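Local coordinates for CMP-sialic acid transporter 1 (Zea mays, PDB 6I1R), which probably carries CMP-sialic acid from the cytoplasm into the Golgi in exchange for CMP, and has CMP bound in this outward-facing state, at residues A176-E181 / S257-K262; K108-G113 / L134-T139; Q197-G202 / T246-S251; T140-K145 / A269-M274. The protein carries 5 engineered substitutions. One frame throughout, in Å; residues are numbered along the deposited sequence.

Contact 1 (A176-E181 / S257-K262); sequences AGVYTE and SDNIVK
The amide of Asn-259 and the carboxylate of Glu-181 lie 34° from parallel, at the ends of side chains running past one another in opposing senses. This is a helix N-terminus braced against helix 160-186 in the all-helical drug/metabolite transporter fold. At one edge of the amide, ND2 donates to Gly-177 O at 2.9 Å; the oxygen lies almost in the amide plane, although ND2 sits above the carbonyl plane. Glycine suits position 177, because a beta carbon there would point at Asn-259 OD1. ND2 also reaches the anti lone pair of Glu-181 OE1, at a longer 3.3 Å. From above the carboxylate plane, Asn-259 N gives this oxygen a second donor at 2.9 Å. Glu-181 gets there extended, CG anti to its backbone N (chi1 179°). The helix start would probably favour the ionised carboxylate, as would Lys-185 through a long, weak ion pair, though nearby Asp-258 would tend to oppose this. An alanine in place of Glu-181 would remove OE1, acceptor of two of these bonds, and would probably leave Asn-259 less firmly fixed. Asp-258 supplies the N-cap: OD1, met nearly along its C-O axis, accepts from Val-261 N.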
loop_
_atom_site.group_PDB
_atom_site.type_symbol
_atom_site.label_atom_id
_atom_site.label_comp_id
_atom_site.label_asym_id
_atom_site.label_seq_id
_atom_site.Cartn_x
_atom_site.Cartn_y
_atom_site.Cartn_z
ATOM N N ALA B 176 -20.953 -10.251 13.358
ATOM C CA ALA B 176 -21.328 -8.856 13.108
ATOM C C ALA B 176 -22.576 -8.802 12.220
ATOM O O ALA B 176 -23.581 -8.184 12.582
ATOM C CB ALA B 176 -20.176 -8.115 12.470
ATOM N N GLY B 177 -22.493 -9.456 11.065
ATOM C CA GLY B 177 -23.596 -9.496 10.113
ATOM C C GLY B 177 -24.845 -10.122 10.710
ATOM O O GLY B 177 -25.943 -9.588 10.561
ATOM N N VAL B 178 -24.681 -11.252 11.394
ATOM C CA VAL B 178 -25.829 -11.968 11.959
ATOM C C VAL B 178 -26.455 -11.116 13.071
ATOM O O VAL B 178 -27.681 -11.073 13.182
ATOM C CB VAL B 178 -25.451 -13.385 12.443
ATOM C CG1 VAL B 178 -26.208 -13.804 13.697
ATOM C CG2 VAL B 178 -25.650 -14.415 11.339
ATOM N N TYR B 179 -25.642 -10.436 13.877
ATOM C CA TYR B 179 -26.208 -9.620 14.947
ATOM C C TYR B 179 -26.963 -8.423 14.355
ATOM O O TYR B 179 -27.991 -8.020 14.894
ATOM C CB TYR B 179 -25.148 -9.138 15.939
ATOM C CG TYR B 179 -25.752 -8.589 17.208
ATOM C CD1 TYR B 179 -26.244 -9.443 18.182
ATOM C CD2 TYR B 179 -25.882 -7.225 17.416
ATOM C CE1 TYR B 179 -26.821 -8.959 19.344
ATOM C CE2 TYR B 179 -26.460 -6.724 18.571
ATOM C CZ TYR B 179 -26.930 -7.594 19.539
ATOM O OH TYR B 179 -27.501 -7.117 20.684
ATOM N N THR B 180 -26.455 -7.865 13.258
ATOM C CA THR B 180 -27.125 -6.752 12.584
ATOM C C THR B 180 -28.537 -7.188 12.170
ATOM O O THR B 180 -29.515 -6.511 12.490
ATOM C CB THR B 180 -26.296 -6.243 11.397
ATOM O OG1 THR B 180 -25.024 -5.830 11.898
ATOM C CG2 THR B 180 -26.949 -5.093 10.662
ATOM N N GLU B 181 -28.634 -8.326 11.484
ATOM C CA GLU B 181 -29.929 -8.876 11.062
ATOM C C GLU B 181 -30.863 -8.981 12.272
ATOM O O GLU B 181 -32.038 -8.610 12.192
ATOM C CB GLU B 181 -29.753 -10.248 10.406
ATOM C CG GLU B 181 -31.065 -10.887 9.979
ATOM C CD GLU B 181 -30.949 -11.960 8.911
ATOM O OE1 GLU B 181 -29.811 -12.311 8.540
ATOM O OE2 GLU B 181 -32.000 -12.450 8.455
ATOM N N SER B 257 -34.513 -9.209 4.200
ATOM C CA SER B 257 -33.984 -10.452 3.644
ATOM C C SER B 257 -33.184 -11.196 4.718
ATOM O O SER B 257 -33.619 -11.252 5.861
ATOM C CB SER B 257 -33.176 -10.179 2.405
ATOM O OG SER B 257 -32.937 -11.384 1.695
ATOM N N ASP B 258 -32.040 -11.777 4.356
ATOM C CA ASP B 258 -31.212 -12.494 5.322
ATOM C C ASP B 258 -29.744 -12.456 4.885
ATOM O O ASP B 258 -29.431 -12.116 3.745
ATOM C CB ASP B 258 -31.689 -13.938 5.499
ATOM C CG ASP B 258 -31.869 -14.696 4.197
ATOM O OD1 ASP B 258 -30.941 -14.659 3.365
ATOM O OD2 ASP B 258 -32.935 -15.324 4.030
ATOM N N ASN B 259 -28.872 -12.848 5.815
ATOM C CA ASN B 259 -27.414 -12.857 5.631
ATOM C C ASN B 259 -27.000 -13.788 4.487
ATOM O O ASN B 259 -25.981 -13.549 3.838
ATOM C CB ASN B 259 -26.677 -13.299 6.900
ATOM C CG ASN B 259 -26.005 -12.152 7.621
ATOM O OD1 ASN B 259 -24.983 -11.644 7.169
ATOM N ND2 ASN B 259 -26.567 -11.751 8.749
ATOM N N ILE B 260 -27.756 -14.855 4.258
ATOM C CA ILE B 260 -27.347 -15.843 3.269
ATOM C C ILE B 260 -27.520 -15.245 1.866
ATOM O O ILE B 260 -26.690 -15.492 0.990
ATOM C CB ILE B 260 -28.094 -17.177 3.467
ATOM C CG1 ILE B 260 -27.746 -17.797 4.824
ATOM C CG2 ILE B 260 -27.803 -18.133 2.318
ATOM C CD1 ILE B 260 -28.665 -18.910 5.258
ATOM N N VAL B 261 -28.557 -14.434 1.659
ATOM C CA VAL B 261 -28.701 -13.703 0.393
ATOM C C VAL B 261 -27.530 -12.719 0.252
ATOM O O VAL B 261 -26.995 -12.544 -0.845
ATOM C CB VAL B 261 -30.063 -12.987 0.286
ATOM C CG1 VAL B 261 -30.104 -12.008 -0.880
ATOM C CG2 VAL B 261 -31.214 -13.975 0.181
ATOM N N LYS B 262 -27.136 -12.080 1.352
ATOM C CA LYS B 262 -25.981 -11.183 1.337
ATOM C C LYS B 262 -24.759 -11.951 0.818
ATOM O O LYS B 262 -24.186 -11.572 -0.198
ATOM C CB LYS B 262 -25.721 -10.595 2.729
ATOM C CG LYS B 262 -24.466 -9.738 2.867
ATOM C CD LYS B 262 -24.135 -9.431 4.318
ATOM C CE LYS B 262 -22.683 -9.115 4.629
ATOM N NZ LYS B 262 -21.714 -9.660 3.649
#

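Contact 2 (K108-G113 / L134-T139); sequences KIVTTG and LLAVGT
Ile-109 opens the contact and carries most of it, its beta carbon directed at helix 126-143. With CG1 beside the backbone N (chi1 -66°) and CG2 anti to it, the branched chain divides its work. The CG1 arm runs out with CD1 to meet the backbone of the partner helix, 3.7 Å from Ala-136 CA. That same methyl approaches Thr-139 tip to tip, with CD1 3.8 Å from OG1. The other branch packs CG2 against the methyl of Ala-136, CB, at 3.9 Å. CG2 also meets Leu-135 CD2, again at 3.9 Å, the two side chains crossing at about a right angle. Leu-135 continues past this point onto Tyr-264 and Ser-267 of helix 259-279, and Ile-109 touches Ser-267 as well, so a third helix lies alongside the pair. The two segments belong to an antiparallel helical hairpin made by successive helices, their local axes 9.0 Å apart and inclined at 169°. Alanine suits position 136, where its small side chain lets the isoleucine methyl reach the alpha carbon. Thr-139 turns its hydroxyl back along its own helix, close to the carbonyls of Leu-135 and Ala-136, with a weak hydrogen bond between it and Asn-106 OD1 as well. One residue on from Ile-109, Val-110 reaches the margin of the contact: its CG1, beside the backbone N, lies 3.9 Å from Ala-136 CB.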
loop_
_atom_site.group_PDB
_atom_site.type_symbol
_atom_site.label_atom_id
_atom_site.label_comp_id
_atom_site.label_asym_id
_atom_site.label_seq_id
_atom_site.Cartn_x
_atom_site.Cartn_y
_atom_site.Cartn_z
ATOM N N LYS B 108 -16.149 -17.257 6.179
ATOM C CA LYS B 108 -17.280 -16.452 6.667
ATOM C C LYS B 108 -18.600 -17.016 6.128
ATOM O O LYS B 108 -19.644 -16.845 6.752
ATOM C CB LYS B 108 -17.141 -14.978 6.275
ATOM C CG LYS B 108 -16.844 -14.716 4.810
ATOM C CD LYS B 108 -16.914 -13.266 4.451
ATOM C CE LYS B 108 -17.565 -13.067 3.105
ATOM N NZ LYS B 108 -17.574 -11.644 2.695
ATOM N N ILE B 109 -18.549 -17.669 4.970
ATOM C CA ILE B 109 -19.739 -18.255 4.354
ATOM C C ILE B 109 -20.287 -19.366 5.262
ATOM O O ILE B 109 -21.501 -19.457 5.457
ATOM C CB ILE B 109 -19.430 -18.758 2.927
ATOM C CG1 ILE B 109 -19.088 -17.600 1.984
ATOM C CG2 ILE B 109 -20.577 -19.599 2.381
ATOM C CD1 ILE B 109 -18.331 -18.012 0.742
ATOM N N VAL B 110 -19.406 -20.196 5.822
ATOM C CA VAL B 110 -19.847 -21.310 6.679
ATOM C C VAL B 110 -20.134 -20.790 8.096
ATOM O O VAL B 110 -21.053 -21.285 8.750
ATOM C CB VAL B 110 -18.846 -22.486 6.687
ATOM C CG1 VAL B 110 -18.647 -23.060 5.293
ATOM C CG2 VAL B 110 -17.502 -22.129 7.307
ATOM N N THR B 111 -19.372 -19.802 8.565
ATOM C CA THR B 111 -19.599 -19.239 9.901
ATOM C C THR B 111 -20.911 -18.442 9.921
ATOM O O THR B 111 -21.614 -18.480 10.932
ATOM C CB THR B 111 -18.421 -18.384 10.383
ATOM O OG1 THR B 111 -18.077 -17.463 9.351
ATOM C CG2 THR B 111 -17.208 -19.207 10.760
ATOM N N THR B 112 -21.255 -17.726 8.844
ATOM C CA THR B 112 -22.586 -17.093 8.792
ATOM C C THR B 112 -23.641 -18.202 8.783
ATOM O O THR B 112 -24.612 -18.137 9.528
ATOM C CB THR B 112 -22.787 -16.147 7.597
ATOM O OG1 THR B 112 -22.640 -16.874 6.376
ATOM C CG2 THR B 112 -21.849 -14.961 7.608
ATOM N N GLY B 113 -23.418 -19.220 7.957
ATOM C CA GLY B 113 -24.285 -20.391 7.923
ATOM C C GLY B 113 -24.622 -20.887 9.320
ATOM O O GLY B 113 -25.791 -20.975 9.680
ATOM N N LEU B 134 -20.934 -25.659 -0.547
ATOM C CA LEU B 134 -20.509 -25.602 -1.948
ATOM C C LEU B 134 -20.092 -24.177 -2.321
ATOM O O LEU B 134 -19.129 -24.004 -3.062
ATOM C CB LEU B 134 -21.631 -26.081 -2.872
ATOM C CG LEU B 134 -21.556 -27.544 -3.300
ATOM C CD1 LEU B 134 -22.756 -27.891 -4.159
ATOM C CD2 LEU B 134 -20.264 -27.842 -4.048
ATOM N N LEU B 135 -20.812 -23.175 -1.818
ATOM C CA LEU B 135 -20.493 -21.780 -2.129
ATOM C C LEU B 135 -19.084 -21.449 -1.623
ATOM O O LEU B 135 -18.270 -20.896 -2.364
ATOM C CB LEU B 135 -21.534 -20.854 -1.491
ATOM C CG LEU B 135 -21.409 -19.376 -1.860
ATOM C CD1 LEU B 135 -21.734 -19.149 -3.329
ATOM C CD2 LEU B 135 -22.303 -18.518 -0.979
ATOM N N ALA B 136 -18.814 -21.791 -0.366
ATOM C CA ALA B 136 -17.508 -21.547 0.246
ATOM C C ALA B 136 -16.417 -22.299 -0.526
ATOM O O ALA B 136 -15.346 -21.751 -0.779
ATOM C CB ALA B 136 -17.535 -21.961 1.697
ATOM N N VAL B 137 -16.702 -23.545 -0.892
ATOM C CA VAL B 137 -15.741 -24.376 -1.618
ATOM C C VAL B 137 -15.536 -23.798 -3.026
ATOM O O VAL B 137 -14.412 -23.777 -3.523
ATOM C CB VAL B 137 -16.194 -25.849 -1.668
ATOM C CG1 VAL B 137 -15.337 -26.674 -2.614
ATOM C CG2 VAL B 137 -16.215 -26.485 -0.286
ATOM N N GLY B 138 -16.611 -23.329 -3.656
ATOM C CA GLY B 138 -16.565 -22.837 -5.038
ATOM C C GLY B 138 -15.782 -21.541 -5.176
ATOM O O GLY B 138 -15.098 -21.324 -6.181
ATOM N N THR B 139 -15.899 -20.674 -4.172
ATOM C CA THR B 139 -15.205 -19.387 -4.163
ATOM C C THR B 139 -13.712 -19.615 -3.893
ATOM O O THR B 139 -12.856 -19.039 -4.564
ATOM C CB THR B 139 -15.832 -18.440 -3.133
ATOM O OG1 THR B 139 -15.818 -19.091 -1.863
ATOM C CG2 THR B 139 -17.248 -18.042 -3.492
#

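Contact 3 (Q197-G202 / T246-S251); sequences QLYTFG and TGLLVS
Tyr-199 holds the close part of this contact almost alone. With CG beside the backbone N (chi1 -61°), its ring projects across to the other helix and sets the phenol oxygen OH 3.0 Å from Gly-247 O. The same OH lies 3.4 Å from Ser-251 CB, one turn further along. Along the ring, CE2 meets the methyl CD2 of Leu-248 at 3.9 Å, the two side chains crossing obliquely. A long aromatic residue suits this place, since the local helix axes approach no closer than 12.8 Å; with glycine at 247, no side chain stands between the phenol and the backbone. The arrangement joins two steeply crossing transmembrane helices whose directions differ by 133°, beside the nucleotide pocket of the drug/metabolite transporter fold. Tyr-199 itself lies against Glu-42 and Lys-45 of that pocket, its side chain about 6 Å from the bound CMP, while Gly-202 touches CMP directly. The looser side belongs to Leu-198, which is partly exposed. Its CD2 comes only to 4.4 Å from Ser-251 OG, a marginal approach. The serine hydroxyl has its polar partner outside both segments: OG is hydrogen-bonded with Asn-195 OD1, near the start of helix 191-216.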
loop_
_atom_site.group_PDB
_atom_site.type_symbol
_atom_site.label_atom_id
_atom_site.label_comp_id
_atom_site.label_asym_id
_atom_site.label_seq_id
_atom_site.Cartn_x
_atom_site.Cartn_y
_atom_site.Cartn_z
ATOM N N GLN B 197 -29.189 4.921 13.877
ATOM C CA GLN B 197 -28.581 4.501 15.146
ATOM C C GLN B 197 -27.328 3.665 14.865
ATOM O O GLN B 197 -26.272 3.880 15.468
ATOM C CB GLN B 197 -29.551 3.660 15.978
ATOM C CG GLN B 197 -30.857 4.354 16.326
ATOM C CD GLN B 197 -31.912 3.336 16.678
ATOM O OE1 GLN B 197 -31.971 2.840 17.802
ATOM N NE2 GLN B 197 -32.739 2.996 15.703
ATOM N N LEU B 198 -27.473 2.707 13.955
ATOM C CA LEU B 198 -26.393 1.790 13.590
ATOM C C LEU B 198 -25.165 2.588 13.135
ATOM O O LEU B 198 -24.067 2.391 13.654
ATOM C CB LEU B 198 -26.894 0.860 12.480
ATOM C CG LEU B 198 -25.901 -0.193 11.987
ATOM C CD1 LEU B 198 -25.522 -1.155 13.105
ATOM C CD2 LEU B 198 -26.469 -0.955 10.800
ATOM N N TYR B 199 -25.371 3.494 12.182
ATOM C CA TYR B 199 -24.273 4.202 11.518
ATOM C C TYR B 199 -23.767 5.371 12.373
ATOM O O TYR B 199 -22.699 5.910 12.086
ATOM C CB TYR B 199 -24.710 4.685 10.131
ATOM C CG TYR B 199 -25.112 3.588 9.178
ATOM C CD1 TYR B 199 -24.412 2.392 9.121
ATOM C CD2 TYR B 199 -26.186 3.747 8.314
ATOM C CE1 TYR B 199 -24.775 1.381 8.246
ATOM C CE2 TYR B 199 -26.560 2.747 7.431
ATOM C CZ TYR B 199 -25.850 1.560 7.395
ATOM O OH TYR B 199 -26.205 0.568 6.529
ATOM N N THR B 200 -24.513 5.774 13.400
ATOM C CA THR B 200 -24.008 6.771 14.350
ATOM C C THR B 200 -22.857 6.148 15.148
ATOM O O THR B 200 -21.763 6.712 15.219
ATOM C CB THR B 200 -25.131 7.308 15.249
ATOM O OG1 THR B 200 -25.936 8.174 14.450
ATOM C CG2 THR B 200 -24.628 8.067 16.457
ATOM N N PHE B 201 -23.105 4.974 15.721
ATOM C CA PHE B 201 -22.099 4.276 16.519
ATOM C C PHE B 201 -20.895 3.909 15.641
ATOM O O PHE B 201 -19.754 3.959 16.101
ATOM C CB PHE B 201 -22.711 3.049 17.199
ATOM C CG PHE B 201 -23.616 3.374 18.361
ATOM C CD1 PHE B 201 -23.117 4.010 19.488
ATOM C CD2 PHE B 201 -24.963 3.044 18.332
ATOM C CE1 PHE B 201 -23.946 4.313 20.558
ATOM C CE2 PHE B 201 -25.788 3.344 19.405
ATOM C CZ PHE B 201 -25.280 3.977 20.516
ATOM N N GLY B 202 -21.152 3.555 14.383
ATOM C CA GLY B 202 -20.082 3.277 13.425
ATOM C C GLY B 202 -19.199 4.492 13.189
ATOM O O GLY B 202 -17.972 4.377 13.185
ATOM N N THR B 246 -23.462 0.267 -1.302
ATOM C CA THR B 246 -23.573 -1.172 -1.042
ATOM C C THR B 246 -23.956 -1.403 0.426
ATOM O O THR B 246 -24.762 -2.282 0.723
ATOM C CB THR B 246 -22.286 -1.914 -1.431
ATOM O OG1 THR B 246 -21.181 -1.302 -0.765
ATOM C CG2 THR B 246 -22.040 -1.916 -2.926
ATOM N N GLY B 247 -23.405 -0.590 1.326
ATOM C CA GLY B 247 -23.684 -0.694 2.757
ATOM C C GLY B 247 -25.144 -0.429 3.099
ATOM O O GLY B 247 -25.663 -1.000 4.060
ATOM N N LEU B 248 -25.808 0.442 2.339
ATOM C CA LEU B 248 -27.243 0.702 2.546
ATOM C C LEU B 248 -28.056 -0.505 2.063
ATOM O O LEU B 248 -29.078 -0.855 2.663
ATOM C CB LEU B 248 -27.661 1.973 1.798
ATOM C CG LEU B 248 -27.127 3.292 2.360
ATOM C CD1 LEU B 248 -27.517 4.455 1.462
ATOM C CD2 LEU B 248 -27.623 3.527 3.781
ATOM N N LEU B 249 -27.596 -1.130 0.983
ATOM C CA LEU B 249 -28.261 -2.311 0.437
ATOM C C LEU B 249 -28.117 -3.475 1.424
ATOM O O LEU B 249 -29.062 -4.238 1.623
ATOM C CB LEU B 249 -27.654 -2.663 -0.925
ATOM C CG LEU B 249 -27.770 -1.588 -2.006
ATOM C CD1 LEU B 249 -27.019 -2.005 -3.260
ATOM C CD2 LEU B 249 -29.225 -1.287 -2.334
ATOM N N VAL B 250 -26.946 -3.595 2.045
ATOM C CA VAL B 250 -26.720 -4.644 3.039
ATOM C C VAL B 250 -27.754 -4.481 4.162
ATOM O O VAL B 250 -28.349 -5.466 4.595
ATOM C CB VAL B 250 -25.276 -4.627 3.580
ATOM C CG1 VAL B 250 -25.113 -5.516 4.806
ATOM C CG2 VAL B 250 -24.270 -5.018 2.509
ATOM N N SER B 251 -27.981 -3.243 4.598
ATOM C CA SER B 251 -28.942 -2.970 5.668
ATOM C C SER B 251 -30.352 -3.359 5.207
ATOM O O SER B 251 -31.083 -4.032 5.934
ATOM C CB SER B 251 -28.883 -1.528 6.113
ATOM O OG SER B 251 -29.280 -1.400 7.471
#

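Contact 4 (T140-K145 / A269-M274); sequences TTSQVK and AMLLTM
Thioether and methyl contacts dominate where the last turn of helix 126-143 lies against helix 259-279 in this bundle of transmembrane helices. Met-270 and Met-274, one turn apart, both reach toward the other helix but with different shapes. Met-270, with CG anti to its backbone N, bends at chi2 and chi3 so that its methyl CE comes to 3.2 Å from Ser-142 OG. Met-274 stays extended beyond CG and lays its CE 3.5 Å from the backbone oxygen Ser-142 O. Flexible, unbranched methionines fit here because they can mould to a surface that is partly polar. Beside them Leu-271 brings its methyl CD2 to 3.8 Å from Ser-142 OG, and its side chain also rests on helix 287-304.

The amide of Gln-143 provides the second kind of contact. Its chain is extended, crosses Met-270 obliquely, and holds CD 3.8 Å from the sulfur SD.

Hydrogen bonding is directed elsewhere. Ser-142, small enough to let three side chains close in, has OG between its backbone N and carbonyl carbon (chi1 61°), where it is hydrogen-bonded with Thr-139 O of its own helix. Gln-143 OE1 accepts from Asn-106 ND2. An alanine here would remove the amide and would probably cost both the link to Asn-106 and the contact with the Met-270 sulfur.

With no hydrogen bond joining the two segments, their cohesion probably rests on dispersion and shape, while the polar ends of Ser-142 and Gln-143 are bonded outside the pair, to Thr-139 and Asn-106.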
loop_
_atom_site.group_PDB
_atom_site.type_symbol
_atom_site.label_atom_id
_atom_site.label_comp_id
_atom_site.label_asym_id
_atom_site.label_seq_id
_atom_site.Cartn_x
_atom_site.Cartn_y
_atom_site.Cartn_z
ATOM N N THR B 140 -13.424 -20.458 -2.906
ATOM C CA THR B 140 -12.057 -20.887 -2.608
ATOM C C THR B 140 -11.400 -21.449 -3.874
ATOM O O THR B 140 -10.262 -21.097 -4.186
ATOM C CB THR B 140 -12.046 -21.918 -1.471
ATOM O OG1 THR B 140 -12.673 -21.320 -0.336
ATOM C CG2 THR B 140 -10.656 -22.385 -1.097
ATOM N N THR B 141 -12.132 -22.299 -4.595
ATOM C CA THR B 141 -11.629 -22.967 -5.804
ATOM C C THR B 141 -11.129 -21.929 -6.819
ATOM O O THR B 141 -10.062 -22.104 -7.403
ATOM C CB THR B 141 -12.701 -23.880 -6.416
ATOM O OG1 THR B 141 -12.875 -24.993 -5.539
ATOM C CG2 THR B 141 -12.354 -24.381 -7.801
ATOM N N SER B 142 -11.896 -20.860 -7.018
ATOM C CA SER B 142 -11.544 -19.820 -7.988
ATOM C C SER B 142 -10.293 -19.052 -7.539
ATOM O O SER B 142 -9.544 -18.546 -8.374
ATOM C CB SER B 142 -12.703 -18.885 -8.215
ATOM O OG SER B 142 -13.072 -18.235 -7.008
ATOM N N GLN B 143 -10.070 -18.967 -6.230
ATOM C CA GLN B 143 -8.962 -18.183 -5.691
ATOM C C GLN B 143 -7.664 -19.004 -5.684
ATOM O O GLN B 143 -6.583 -18.419 -5.754
ATOM C CB GLN B 143 -9.299 -17.690 -4.283
ATOM C CG GLN B 143 -10.456 -16.700 -4.250
ATOM C CD GLN B 143 -10.513 -15.929 -2.955
ATOM O OE1 GLN B 143 -11.240 -16.283 -2.031
ATOM N NE2 GLN B 143 -9.729 -14.865 -2.876
ATOM N N VAL B 144 -7.762 -20.334 -5.610
ATOM C CA VAL B 144 -6.588 -21.209 -5.399
ATOM C C VAL B 144 -5.468 -20.825 -6.377
ATOM O O VAL B 144 -5.713 -20.550 -7.556
ATOM C CB VAL B 144 -6.961 -22.702 -5.516
ATOM C CG1 VAL B 144 -5.751 -23.587 -5.788
ATOM C CG2 VAL B 144 -7.701 -23.194 -4.282
ATOM N N LYS B 145 -4.238 -20.836 -5.861
ATOM C CA LYS B 145 -3.058 -20.389 -6.602
ATOM C C LYS B 145 -2.721 -21.408 -7.698
ATOM O O LYS B 145 -2.412 -22.566 -7.412
ATOM C CB LYS B 145 -1.871 -20.204 -5.650
ATOM N N ALA B 269 -20.200 -11.460 -6.601
ATOM C CA ALA B 269 -19.473 -10.240 -6.956
ATOM C C ALA B 269 -17.995 -10.570 -7.198
ATOM O O ALA B 269 -17.393 -10.108 -8.169
ATOM C CB ALA B 269 -19.631 -9.209 -5.865
ATOM N N MET B 270 -17.434 -11.381 -6.304
ATOM C CA MET B 270 -16.027 -11.774 -6.355
ATOM C C MET B 270 -15.741 -12.550 -7.647
ATOM O O MET B 270 -14.650 -12.439 -8.206
ATOM C CB MET B 270 -15.671 -12.649 -5.149
ATOM C CG MET B 270 -14.180 -12.835 -4.946
ATOM S SD MET B 270 -13.775 -14.503 -4.376
ATOM C CE MET B 270 -14.015 -15.431 -5.890
ATOM N N LEU B 271 -16.707 -13.342 -8.110
ATOM C CA LEU B 271 -16.557 -14.074 -9.371
ATOM C C LEU B 271 -16.638 -13.092 -10.546
ATOM O O LEU B 271 -15.839 -13.177 -11.477
ATOM C CB LEU B 271 -17.641 -15.152 -9.484
ATOM C CG LEU B 271 -17.469 -16.372 -8.579
ATOM C CD1 LEU B 271 -18.663 -17.304 -8.707
ATOM C CD2 LEU B 271 -16.178 -17.116 -8.893
ATOM N N LEU B 272 -17.598 -12.169 -10.494
ATOM C CA LEU B 272 -17.788 -11.189 -11.568
ATOM C C LEU B 272 -16.523 -10.335 -11.721
ATOM O O LEU B 272 -16.098 -10.056 -12.843
ATOM C CB LEU B 272 -19.011 -10.320 -11.251
ATOM C CG LEU B 272 -19.374 -9.269 -12.301
ATOM C CD1 LEU B 272 -19.691 -9.917 -13.640
ATOM C CD2 LEU B 272 -20.547 -8.421 -11.835
ATOM N N THR B 273 -15.934 -9.933 -10.595
ATOM C CA THR B 273 -14.711 -9.118 -10.590
ATOM C C THR B 273 -13.605 -9.819 -11.390
ATOM O O THR B 273 -12.926 -9.186 -12.200
ATOM C CB THR B 273 -14.244 -8.822 -9.157
ATOM O OG1 THR B 273 -15.169 -7.909 -8.565
ATOM C CG2 THR B 273 -12.853 -8.230 -9.091
ATOM N N MET B 274 -13.428 -11.115 -11.147
ATOM C CA MET B 274 -12.405 -11.906 -11.836
ATOM C C MET B 274 -12.726 -11.999 -13.333
ATOM O O MET B 274 -11.819 -11.927 -14.163
ATOM C CB MET B 274 -12.310 -13.318 -11.247
ATOM C CG MET B 274 -11.468 -13.393 -9.989
ATOM S SD MET B 274 -11.830 -14.868 -9.004
ATOM C CE MET B 274 -10.233 -15.165 -8.247
#

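How the contacts relate
From the N terminus, contact 2 closes first, a short loop that folds helix 108-118 and helix 126-143 into a hairpin. The next turn of helix 126-143 opens contact 4, whose partner on helix 259-279 lies over 120 residues later. Within that long loop contact 1 spans helix 160-186 to the start of helix 259-279, and contact 3 lies inside contact 1, joining helix 191-216 to helix 234-256. No loops cross: contact 2 precedes three concentric ones. Helix 259-279 serves contacts 1 and 4, near its beginning and further along. Contact 1 touches contacts 2 and 3, linking the hairpin to the helices beside the nucleotide pocket, on the opposite side of the chain's centre.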